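Local coordinates for putative cell adhesion protein (Bacteroides thetaiotaomicron, PDB 4DGU), which is a fimbrillin-like protein that probably serves in cell adhesion as a component of Bacteroides pili, and binds zinc ions, at residues V148-K153 and I176-V181. Numbering follows the deposited sequence.
Sequences VELSLK and IEVKKV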
loop_
_atom_site.group_PDB
_atom_site.type_symbol
_atom_site.label_atom_id
_atom_site.label_comp_id
_atom_site.label_asym_id
_atom_site.label_seq_id
_atom_site.Cartn_x
_atom_site.Cartn_y
_atom_site.Cartn_z
ATOM N N VAL A 148 25.609 -4.936 10.211
ATOM C CA VAL A 148 24.353 -5.100 9.482
ATOM C C VAL A 148 24.692 -5.711 8.128
ATOM O O VAL A 148 25.501 -5.155 7.378
ATOM C CB VAL A 148 23.528 -3.773 9.326
ATOM C CG1 VAL A 148 22.163 -4.042 8.686
ATOM C CG2 VAL A 148 23.355 -3.051 10.666
ATOM N N GLU A 149 24.064 -6.852 7.822
ATOM C CA GLU A 149 24.257 -7.561 6.559
ATOM C C GLU A 149 22.923 -7.862 5.883
ATOM O O GLU A 149 21.929 -8.072 6.563
ATOM C CB GLU A 149 24.995 -8.881 6.799
ATOM C CG GLU A 149 26.389 -8.763 7.388
ATOM C CD GLU A 149 27.003 -10.117 7.689
ATOM O OE1 GLU A 149 26.521 -10.792 8.631
ATOM O OE2 GLU A 149 27.946 -10.518 6.966
ATOM N N LEU A 150 22.917 -7.928 4.552
ATOM C CA LEU A 150 21.747 -8.312 3.759
ATOM C C LEU A 150 22.083 -9.527 2.912
ATOM O O LEU A 150 23.212 -9.636 2.433
ATOM C CB LEU A 150 21.276 -7.174 2.833
ATOM C CG LEU A 150 20.797 -5.890 3.463
ATOM C CD1 LEU A 150 20.484 -4.865 2.373
ATOM C CD2 LEU A 150 19.589 -6.121 4.415
ATOM N N SER A 151 21.126 -10.428 2.716
ATOM C CA SER A 151 21.327 -11.608 1.876
ATOM C C SER A 151 20.446 -11.430 0.644
ATOM O O SER A 151 19.222 -11.626 0.700
ATOM C CB SER A 151 21.030 -12.904 2.628
ATOM O OG SER A 151 21.087 -14.006 1.741
ATOM N N LEU A 152 21.080 -10.968 -0.450
ATOM C CA LEU A 152 20.435 -10.641 -1.719
ATOM C C LEU A 152 21.236 -11.148 -2.903
ATOM O O LEU A 152 22.395 -11.514 -2.760
ATOM C CB LEU A 152 20.297 -9.117 -1.836
ATOM C CG LEU A 152 19.360 -8.416 -0.865
ATOM C CD1 LEU A 152 19.512 -6.924 -0.971
ATOM C CD2 LEU A 152 17.894 -8.844 -1.080
ATOM N N LYS A 153 20.634 -11.115 -4.090
ATOM C CA LYS A 153 21.301 -11.507 -5.318
ATOM C C LYS A 153 22.240 -10.360 -5.708
ATOM O O LYS A 153 21.866 -9.180 -5.670
ATOM C CB LYS A 153 20.266 -11.863 -6.387
ATOM C CG LYS A 153 19.513 -13.137 -6.022
ATOM C CD LYS A 153 18.245 -13.356 -6.820
ATOM C CE LYS A 153 17.320 -14.342 -6.131
ATOM N NZ LYS A 153 17.970 -15.654 -5.849
ATOM N N ILE A 176 25.999 -9.450 1.949
ATOM C CA ILE A 176 26.563 -8.132 1.656
ATOM C C ILE A 176 26.534 -7.314 2.948
ATOM O O ILE A 176 25.457 -7.118 3.504
ATOM C CB ILE A 176 25.735 -7.439 0.506
ATOM C CG1 ILE A 176 25.623 -8.340 -0.770
ATOM C CG2 ILE A 176 26.305 -6.053 0.156
ATOM C CD1 ILE A 176 24.191 -8.432 -1.393
ATOM N N GLU A 177 27.700 -6.850 3.429
ATOM C CA GLU A 177 27.741 -5.988 4.610
ATOM C C GLU A 177 27.334 -4.545 4.200
ATOM O O GLU A 177 27.749 -4.056 3.137
ATOM C CB GLU A 177 29.113 -6.009 5.283
ATOM C CG GLU A 177 29.054 -5.570 6.739
ATOM C CD GLU A 177 30.371 -5.384 7.471
ATOM O OE1 GLU A 177 31.399 -5.961 7.041
ATOM O OE2 GLU A 177 30.362 -4.684 8.509
ATOM N N VAL A 178 26.497 -3.898 5.033
ATOM C CA VAL A 178 25.969 -2.560 4.770
ATOM C C VAL A 178 26.811 -1.530 5.525
ATOM O O VAL A 178 27.047 -1.653 6.723
ATOM C CB VAL A 178 24.445 -2.459 5.094
ATOM C CG1 VAL A 178 23.872 -1.085 4.730
ATOM C CG2 VAL A 178 23.667 -3.532 4.362
ATOM N N LYS A 179 27.287 -0.531 4.798
ATOM C CA LYS A 179 28.079 0.565 5.346
ATOM C C LYS A 179 27.180 1.608 6.017
ATOM O O LYS A 179 26.052 1.855 5.564
ATOM C CB LYS A 179 28.894 1.250 4.221
ATOM C CG LYS A 179 29.768 0.295 3.424
ATOM C CD LYS A 179 31.190 0.828 3.301
ATOM C CE LYS A 179 32.114 -0.186 2.668
ATOM N NZ LYS A 179 33.550 0.115 2.947
ATOM N N LYS A 180 27.685 2.232 7.089
ATOM C CA LYS A 180 26.993 3.320 7.766
ATOM C C LYS A 180 27.229 4.616 6.958
ATOM O O LYS A 180 28.183 4.681 6.171
ATOM C CB LYS A 180 27.495 3.472 9.209
ATOM C CG LYS A 180 27.125 2.348 10.178
ATOM C CD LYS A 180 27.647 2.660 11.577
ATOM C CE LYS A 180 29.172 2.718 11.669
ATOM N NZ LYS A 180 29.648 3.173 13.011
ATOM N N VAL A 181 26.397 5.653 7.184
ATOM C CA VAL A 181 26.522 6.972 6.524
ATOM C C VAL A 181 27.933 7.583 6.751
ATOM O O VAL A 181 28.515 8.132 5.809
ATOM C CB VAL A 181 25.395 7.905 7.041
ATOM C CG1 VAL A 181 25.659 9.367 6.683
ATOM C CG2 VAL A 181 24.028 7.442 6.525
#
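I176 pairs with L150 through two backbone hydrogen bonds. I176 N donates to L150 O at 2.8 Å, and L150 N donates to I176 O at 2.9 Å. One residue on, E149 and E177 form the next antiparallel pair, of the non-hydrogen-bonded kind. E149 CA lies 3.3 Å from I176 O, a CA-H...O contact that gives this carbonyl a second partner. A third bond, V178 N to V148 O at 2.8 Å, is almost straight, with 173° at the hydrogen. It continues the backbone pairing to V178.

I176 has the largest area buried here. Its CG1 stands beside the backbone N (chi1 -54°), and CD1 reaches along the neighbouring strand to L152, 4.0 Å from L152 CB and also close to that residue's carbonyl oxygen. The CB of V178 points toward segment 148-153. Its CG2 methyl crosses L150 at a slant, 3.8 Å from L150 CG, and also lies near V148 O. L150 and V178 both pack on V132 of strand 120-135, while V148 and V178 meet I134 there. I239 of the second subunit also rests on L150.

E149 and E177 project from the face opposite L150 and I176. They touch through their CG methylenes at 4.2 Å. The acid ends, of like charge, stay farther apart and do not touch, with E149 OE2 5.7 Å from E177 OE1.

E174, on the same strand as I176, binds a zinc ion together with E155. The contact is an antiparallel beta ladder between strands 147-159 and 173-177. Its apolar face packs against strand 120-135 of the other large sheet, as in the beta-sandwich domains of fimbrillin-like proteins.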